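Local atomic coordinates of putative cobalamin synthesis related protein (Corynebacterium diphtheriae, PDB entry 2NPN), a protein that binds S-adenosylmethionine and is probably a precorrin-6A synthase (deacetylating), a tetrapyrrole methyltransferase of adenosylcobalamin biosynthesis. Residues T4-G9 against D102-F107; S93-R98 against E130-D135. All blocks are in the same frame, centred on the assembly; numbering follows the deposited sequence.

Contact 1. Residues T4-G9 against D102-F107; sequences TIYVIG and DGAVAF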
ATOM      1  N   THR A   4      16.522 -14.505   8.784  1.00 13.67           N
ATOM      2  CA  THR A   4      15.543 -14.326   7.701  1.00 13.64           C
ATOM      3  C   THR A   4      14.741 -13.067   7.957  1.00 12.35           C
ATOM      4  O   THR A   4      14.254 -12.888   9.058  1.00 13.09           O
ATOM      5  CB  THR A   4      14.587 -15.514   7.634  1.00 12.58           C
ATOM      6  OG1 THR A   4      15.353 -16.688   7.311  1.00 15.87           O
ATOM      7  CG2 THR A   4      13.499 -15.297   6.573  1.00 16.02           C
ATOM      8  N   ILE A   5      14.642 -12.192   6.950  1.00 13.81           N
ATOM      9  CA  ILE A   5      13.773 -11.033   7.004  1.00 13.20           C
ATOM     10  C   ILE A   5      12.614 -11.271   6.036  1.00 13.19           C
ATOM     11  O   ILE A   5      12.816 -11.304   4.823  1.00 13.23           O
ATOM     12  CB  ILE A   5      14.507  -9.714   6.634  1.00 13.05           C
ATOM     13  CG1 ILE A   5      15.631  -9.381   7.626  1.00 14.26           C
ATOM     14  CG2 ILE A   5      13.504  -8.566   6.570  1.00 13.51           C
ATOM     15  CD1 ILE A   5      16.513  -8.213   7.229  1.00 15.19           C
ATOM     16  N   TYR A   6      11.416 -11.509   6.575  1.00 12.85           N
ATOM     17  CA  TYR A   6      10.238 -11.654   5.761  1.00 12.92           C
ATOM     18  C   TYR A   6       9.701 -10.249   5.531  1.00 13.44           C
ATOM     19  O   TYR A   6       9.545  -9.488   6.470  1.00 14.15           O
ATOM     20  CB  TYR A   6       9.150 -12.464   6.448  1.00 14.21           C
ATOM     21  CG  TYR A   6       9.442 -13.890   6.639  1.00 16.28           C
ATOM     22  CD1 TYR A   6       9.365 -14.758   5.575  1.00 16.24           C
ATOM     23  CD2 TYR A   6       9.714 -14.399   7.907  1.00 18.90           C
ATOM     24  CE1 TYR A   6       9.584 -16.097   5.724  1.00 18.36           C
ATOM     25  CE2 TYR A   6       9.949 -15.770   8.083  1.00 19.67           C
ATOM     26  CZ  TYR A   6       9.876 -16.603   6.972  1.00 17.92           C
ATOM     27  OH  TYR A   6      10.109 -17.951   7.111  1.00 20.49           O
ATOM     28  N   VAL A   7       9.381  -9.934   4.278  1.00 11.78           N
ATOM     29  CA  VAL A   7       8.727  -8.662   3.971  1.00 11.42           C
ATOM     30  C   VAL A   7       7.335  -9.045   3.493  1.00 11.18           C
ATOM     31  O   VAL A   7       7.190  -9.621   2.416  1.00 11.29           O
ATOM     32  CB  VAL A   7       9.502  -7.861   2.904  1.00 11.37           C
ATOM     33  CG1 VAL A   7       8.789  -6.545   2.611  1.00 11.42           C
ATOM     34  CG2 VAL A   7      10.954  -7.640   3.390  1.00 13.08           C
ATOM     35  N   ILE A   8       6.358  -8.798   4.344  1.00 11.72           N
ATOM     36  CA  ILE A   8       5.061  -9.455   4.197  1.00 10.77           C
ATOM     37  C   ILE A   8       3.975  -8.443   3.790  1.00 11.69           C
ATOM     38  O   ILE A   8       3.609  -7.552   4.572  1.00 12.30           O
ATOM     39  CB  ILE A   8       4.604 -10.194   5.503  1.00 11.73           C
ATOM     40  CG1 ILE A   8       5.721 -11.109   6.021  1.00 12.29           C
ATOM     41  CG2 ILE A   8       3.271 -10.920   5.248  1.00 12.23           C
ATOM     42  CD1 ILE A   8       5.317 -11.983   7.161  1.00 11.04           C
ATOM     43  N   GLY A   9       3.377  -8.649   2.629  1.00 10.87           N
ATOM     44  CA  GLY A   9       2.223  -7.874   2.258  1.00 11.27           C
ATOM     45  C   GLY A   9       1.030  -8.350   3.071  1.00 11.44           C
ATOM     46  O   GLY A   9       0.768  -9.550   3.152  1.00 12.26           O
ATOM     47  N   ASP A 102      20.004 -17.009  13.988  1.00 14.00           N
ATOM     48  CA  ASP A 102      19.322 -17.820  12.979  1.00 15.02           C
ATOM     49  C   ASP A 102      17.812 -17.550  12.939  1.00 14.86           C
ATOM     50  O   ASP A 102      17.044 -18.326  12.376  1.00 16.90           O
ATOM     51  CB  ASP A 102      19.590 -19.324  13.188  1.00 16.40           C
ATOM     52  CG  ASP A 102      19.136 -19.838  14.550  1.00 18.94           C
ATOM     53  OD1 ASP A 102      18.746 -19.014  15.409  1.00 21.19           O
ATOM     54  OD2 ASP A 102      19.230 -21.074  14.791  1.00 22.88           O
ATOM     55  N   GLY A 103      17.405 -16.458  13.549  1.00 14.19           N
ATOM     56  CA  GLY A 103      15.977 -16.160  13.751  1.00 14.22           C
ATOM     57  C   GLY A 103      15.338 -15.444  12.595  1.00 14.14           C
ATOM     58  O   GLY A 103      15.969 -15.226  11.555  1.00 13.61           O
ATOM     59  N   ALA A 104      14.077 -15.071  12.797  1.00 13.17           N
ATOM     60  CA  ALA A 104      13.290 -14.461  11.731  1.00 13.40           C
ATOM     61  C   ALA A 104      12.587 -13.218  12.238  1.00 12.20           C
ATOM     62  O   ALA A 104      12.042 -13.206  13.349  1.00 12.16           O
ATOM     63  CB  ALA A 104      12.292 -15.429  11.203  1.00 14.31           C
ATOM     64  N   VAL A 105      12.623 -12.170  11.427  1.00 12.23           N
ATOM     65  CA  VAL A 105      11.853 -10.946  11.654  1.00 11.42           C
ATOM     66  C   VAL A 105      10.924 -10.728  10.468  1.00 11.28           C
ATOM     67  O   VAL A 105      11.294 -11.060   9.339  1.00 12.51           O
ATOM     68  CB  VAL A 105      12.765  -9.711  11.872  1.00 12.81           C
ATOM     69  CG1 VAL A 105      13.709  -9.507  10.769  1.00 14.33           C
ATOM     70  CG2 VAL A 105      11.983  -8.409  12.151  1.00 14.00           C
ATOM     71  N   ALA A 106       9.727 -10.232  10.739  1.00 10.38           N
ATOM     72  CA  ALA A 106       8.767  -9.887   9.694  1.00 10.61           C
ATOM     73  C   ALA A 106       8.575  -8.366   9.663  1.00 11.10           C
ATOM     74  O   ALA A 106       8.272  -7.763  10.713  1.00 11.24           O
ATOM     75  CB  ALA A 106       7.393 -10.577   9.958  1.00 12.28           C
ATOM     76  N   PHE A 107       8.673  -7.763   8.468  1.00 10.46           N
ATOM     77  CA  PHE A 107       8.244  -6.388   8.234  1.00 10.98           C
ATOM     78  C   PHE A 107       6.863  -6.419   7.583  1.00 11.18           C
ATOM     79  O   PHE A 107       6.681  -7.144   6.596  1.00 11.98           O
ATOM     80  CB  PHE A 107       9.184  -5.649   7.296  1.00 11.02           C
ATOM     81  CG  PHE A 107      10.479  -5.184   7.915  1.00 11.90           C
ATOM     82  CD1 PHE A 107      10.684  -3.833   8.171  1.00 15.86           C
ATOM     83  CD2 PHE A 107      11.472  -6.081   8.197  1.00 13.87           C
ATOM     84  CE1 PHE A 107      11.861  -3.369   8.695  1.00 16.79           C
ATOM     85  CE2 PHE A 107      12.687  -5.645   8.731  1.00 14.35           C
ATOM     86  CZ  PHE A 107      12.886  -4.259   8.989  1.00 15.11           C
TER
HETATM   87  O   HOH W   1      17.106 -17.715   9.218  1.00 39.56           O
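Segments 4-9 and 104-107 of strands 3-9 and 104-109 run parallel in the five-stranded parallel sheet of the tetrapyrrole methylase fold, pairing Thr4 with Ala104 through Val7 with Phe107. The ladder starts one residue before the second strand, where Thr4 N donates to Gly103 O at 2.9 Å. Val105 N returns a bond to Thr4 O, and Tyr6 then uses both backbone groups, N to Val105 O and O from Phe107 N. Ile8 N donates to Phe107 O (2.8 Å, 173° at the hydrogen), and the ladder continues from Ile8 to Val109. One face carries Ile5, Val7, Val105 and Phe107. There Ile5 CG1, beside its backbone N (chi1 -63°), lies alongside Val105 CG1 at 3.7 Å, while CG2, anti to that N, reaches Phe107 CD2 at 3.6 Å. On the other face Thr4 CG2 sits over the centre of the Tyr6 ring, whose CE2 meets Ala104 CB at 3.9 Å, and Ile8 CD1 touches Ala106 CB. A water accepts from Thr4 OG1 and donates to Asp102 O, linking Thr4 to the loop before strand 104-109. Strand 31-35 packs against Val105 and Phe107, helix 119-130 covers Val7 and Phe107, and strand 134-139 continues the sheet beyond 4-9.

Contact 2. Residues S93-R98 against E130-D135; sequences STIRER and EDLHAD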
ATOM      1  N   SER A  93      19.813  -2.699  15.204  0.50 24.26           N
ATOM      2  CA  SER A  93      19.945  -2.996  16.631  0.50 23.36           C
ATOM      3  C   SER A  93      18.723  -3.751  17.144  0.50 23.20           C
ATOM      4  O   SER A  93      18.848  -4.719  17.893  0.50 23.56           O
ATOM      5  CB  SER A  93      20.135  -1.711  17.437  0.50 24.19           C
ATOM      6  OG  SER A  93      21.258  -0.992  16.970  0.50 25.61           O
ATOM      7  N   THR A  94      17.541  -3.312  16.715  1.00 22.42           N
ATOM      8  CA  THR A  94      16.289  -3.922  17.149  1.00 21.76           C
ATOM      9  C   THR A  94      16.221  -5.377  16.684  1.00 20.42           C
ATOM     10  O   THR A  94      15.836  -6.274  17.445  1.00 20.19           O
ATOM     11  CB  THR A  94      15.072  -3.136  16.658  1.00 21.77           C
ATOM     12  OG1 THR A  94      15.084  -1.829  17.258  1.00 25.70           O
ATOM     13  CG2 THR A  94      13.783  -3.804  17.074  1.00 22.76           C
ATOM     14  N   ILE A  95      16.621  -5.601  15.433  1.00 16.36           N
ATOM     15  CA  ILE A  95      16.606  -6.949  14.849  1.00 15.79           C
ATOM     16  C   ILE A  95      17.550  -7.879  15.608  1.00 15.38           C
ATOM     17  O   ILE A  95      17.193  -8.993  15.986  1.00 14.93           O
ATOM     18  CB  ILE A  95      16.942  -6.894  13.348  1.00 14.75           C
ATOM     19  CG1 ILE A  95      15.767  -6.235  12.600  1.00 13.14           C
ATOM     20  CG2 ILE A  95      17.191  -8.304  12.771  1.00 15.11           C
ATOM     21  CD1 ILE A  95      16.071  -5.907  11.135  1.00 14.16           C
ATOM     22  N   ARG A  96      18.759  -7.410  15.857  1.00 14.15           N
ATOM     23  CA  ARG A  96      19.748  -8.235  16.560  1.00 15.49           C
ATOM     24  C   ARG A  96      19.349  -8.507  17.999  1.00 14.90           C
ATOM     25  O   ARG A  96      19.680  -9.575  18.535  1.00 15.67           O
ATOM     26  CB  ARG A  96      21.131  -7.598  16.479  1.00 15.46           C
ATOM     27  CG  ARG A  96      21.689  -7.495  15.066  1.00 15.60           C
ATOM     28  CD  ARG A  96      23.088  -6.987  15.099  1.00 18.37           C
ATOM     29  NE  ARG A  96      23.757  -7.069  13.801  1.00 19.80           N
ATOM     30  CZ  ARG A  96      24.178  -6.032  13.076  1.00 19.44           C
ATOM     31  NH1 ARG A  96      24.003  -4.779  13.478  1.00 21.70           N
ATOM     32  NH2 ARG A  96      24.795  -6.255  11.933  1.00 19.09           N
ATOM     33  N   GLU A  97      18.666  -7.556  18.637  1.00 14.65           N
ATOM     34  CA  GLU A  97      18.221  -7.728  20.045  1.00 14.81           C
ATOM     35  C   GLU A  97      17.066  -8.705  20.137  1.00 14.30           C
ATOM     36  O   GLU A  97      17.010  -9.481  21.092  1.00 14.28           O
ATOM     37  CB  GLU A  97      17.742  -6.415  20.674  1.00 14.63           C
ATOM     38  CG  GLU A  97      18.843  -5.423  20.924  1.00 16.57           C
ATOM     39  CD  GLU A  97      18.364  -3.964  21.014  1.00 18.88           C
ATOM     40  OE1 GLU A  97      17.171  -3.664  20.752  1.00 25.81           O
ATOM     41  OE2 GLU A  97      19.213  -3.095  21.361  1.00 25.81           O
ATOM     42  N   ARG A  98      16.144  -8.654  19.175  1.00 13.38           N
ATOM     43  CA  ARG A  98      14.861  -9.353  19.313  1.00 14.21           C
ATOM     44  C   ARG A  98      14.797 -10.668  18.590  1.00 13.69           C
ATOM     45  O   ARG A  98      13.779 -11.360  18.658  1.00 15.86           O
ATOM     46  CB  ARG A  98      13.682  -8.471  18.883  1.00 13.41           C
ATOM     47  CG  ARG A  98      13.420  -7.296  19.749  1.00 16.15           C
ATOM     48  CD  ARG A  98      12.230  -6.518  19.242  1.00 16.70           C
ATOM     49  NE  ARG A  98      11.936  -5.424  20.143  1.00 18.91           N
ATOM     50  CZ  ARG A  98      10.753  -4.829  20.275  1.00 20.60           C
ATOM     51  NH1 ARG A  98       9.703  -5.185  19.550  1.00 21.98           N
ATOM     52  NH2 ARG A  98      10.638  -3.836  21.157  1.00 22.43           N
ATOM     53  N   GLU A 130      24.617  -1.277   8.004  1.00 20.71           N
ATOM     54  CA  GLU A 130      24.776  -1.873   9.337  1.00 21.46           C
ATOM     55  C   GLU A 130      25.393  -3.261   9.285  1.00 20.69           C
ATOM     56  O   GLU A 130      25.542  -3.904  10.323  1.00 20.31           O
ATOM     57  CB  GLU A 130      23.417  -1.943  10.029  1.00 21.47           C
ATOM     58  CG  GLU A 130      22.771  -0.579  10.254  1.00 24.60           C
ATOM     59  CD  GLU A 130      23.632   0.382  11.063  1.00 26.67           C
ATOM     60  OE1 GLU A 130      24.165  -0.009  12.132  1.00 28.05           O
ATOM     61  OE2 GLU A 130      23.771   1.548  10.630  1.00 31.09           O
ATOM     62  N   ASP A 131      25.777  -3.698   8.085  1.00 21.01           N
ATOM     63  CA  ASP A 131      26.386  -5.011   7.875  1.00 21.74           C
ATOM     64  C   ASP A 131      25.525  -6.120   8.504  1.00 21.90           C
ATOM     65  O   ASP A 131      26.022  -6.982   9.235  1.00 21.86           O
ATOM     66  CB  ASP A 131      27.828  -5.017   8.410  1.00 22.25           C
ATOM     67  CG  ASP A 131      28.758  -5.859   7.568  1.00 23.68           C
ATOM     68  OD1 ASP A 131      28.404  -6.172   6.408  1.00 27.77           O
ATOM     69  OD2 ASP A 131      29.852  -6.206   8.054  1.00 27.74           O
ATOM     70  N   LEU A 132      24.221  -6.069   8.215  1.00 22.44           N
ATOM     71  CA  LEU A 132      23.270  -7.061   8.718  1.00 22.77           C
ATOM     72  C   LEU A 132      23.095  -8.184   7.696  1.00 22.80           C
ATOM     73  O   LEU A 132      22.493  -7.991   6.615  1.00 23.73           O
ATOM     74  CB  LEU A 132      21.911  -6.450   9.055  1.00 23.05           C
ATOM     75  CG  LEU A 132      20.929  -7.384   9.794  1.00 23.05           C
ATOM     76  CD1 LEU A 132      21.194  -7.418  11.292  1.00 24.20           C
ATOM     77  CD2 LEU A 132      19.499  -6.980   9.494  1.00 23.71           C
ATOM     78  N   HIS A 133      23.630  -9.340   8.070  1.00 22.90           N
ATOM     79  CA  HIS A 133      23.527 -10.551   7.292  1.00 23.39           C
ATOM     80  C   HIS A 133      22.122 -11.127   7.421  1.00 21.93           C
ATOM     81  O   HIS A 133      21.685 -11.506   8.514  1.00 22.58           O
ATOM     82  CB  HIS A 133      24.573 -11.558   7.772  1.00 23.96           C
ATOM     83  CG  HIS A 133      25.984 -11.054   7.661  1.00 26.23           C
ATOM     84  ND1 HIS A 133      26.769 -10.790   8.760  1.00 28.00           N
ATOM     85  CD2 HIS A 133      26.734 -10.734   6.579  1.00 27.25           C
ATOM     86  CE1 HIS A 133      27.956 -10.362   8.362  1.00 27.63           C
ATOM     87  NE2 HIS A 133      27.957 -10.311   7.043  1.00 27.08           N
ATOM     88  N   ALA A 134      21.420 -11.189   6.302  1.00 20.37           N
ATOM     89  CA  ALA A 134      20.063 -11.715   6.298  1.00 19.15           C
ATOM     90  C   ALA A 134      19.674 -12.245   4.921  1.00 18.25           C
ATOM     91  O   ALA A 134      20.179 -11.782   3.899  1.00 20.20           O
ATOM     92  CB  ALA A 134      19.091 -10.640   6.714  1.00 18.46           C
ATOM     93  N   ASP A 135      18.783 -13.229   4.906  0.50 17.72           N
ATOM     94  CA  ASP A 135      18.108 -13.668   3.683  0.50 17.05           C
ATOM     95  C   ASP A 135      16.737 -12.983   3.629  0.50 16.08           C
ATOM     96  O   ASP A 135      15.882 -13.245   4.486  0.50 15.10           O
ATOM     97  CB  ASP A 135      17.970 -15.199   3.700  0.50 17.54           C
ATOM     98  CG  ASP A 135      17.168 -15.748   2.526  0.50 18.52           C
ATOM     99  OD1 ASP A 135      17.081 -15.097   1.457  0.50 21.47           O
ATOM    100  OD2 ASP A 135      16.619 -16.857   2.681  0.50 21.75           O
TER
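Arg96 NH2 donates to the backbone carbonyl Glu130 O at 2.9 Å, an almost straight bond (174° at the hydrogen) that ties helix 78-98 to the turn between helix 119-130 and strand 134-139 of the parallel sheet. The acceptor lies in the guanidinium plane, although the donor is tilted 29° from the plane of the carbonyl. Asp131 O also lies at the edge of the guanidinium, 3.1 Å from Arg96 NH2. Asp131, the first residue beyond helix 119-130, has positive phi (52°), so the carbonyls presented to the arginine belong to the place where the chain turns out of its helix. Arg96 is extended from CG to NE and slides past Leu132 in the opposite direction. Leu132 CD1 rests 3.4 Å above one face of the guanidinium, offset toward its rim and 3.6 Å from Arg96 NE, so that the flat cation has carbonyl oxygens at its edge and a methyl group on a face. The buried Leu132 continues the contact inward, toward Met126 of helix 119-130 and Ile5 of strand 3-9. Its other methyl, CD2, meets Ile95 CD1 at 3.9 Å.

Contact 1 is a buried strand pair inside the parallel sheet, whereas contact 2 is a partly buried helix-to-turn junction farther from the chain's centre. The two meet through strand 3-9, whose sheet neighbour 134-139 begins within segment 130-135: Ile5 N probably donates to Asp135 O, and Ile5 CD1 packs on Ala134 CB and Leu132 CD2. Ile5 and Leu132 thus join the apolar parts of both contacts. Regular backbone bonds hold contact 1, with aliphatic and aromatic packing on both faces; contact 2 relies on an exposed arginine reaching a backbone carbonyl, with the buried pair Leu132 and Ile95 beside it. Helix 78-98 of contact 2 leads into strand 104-109 of contact 1, and the segments alternate along the chain.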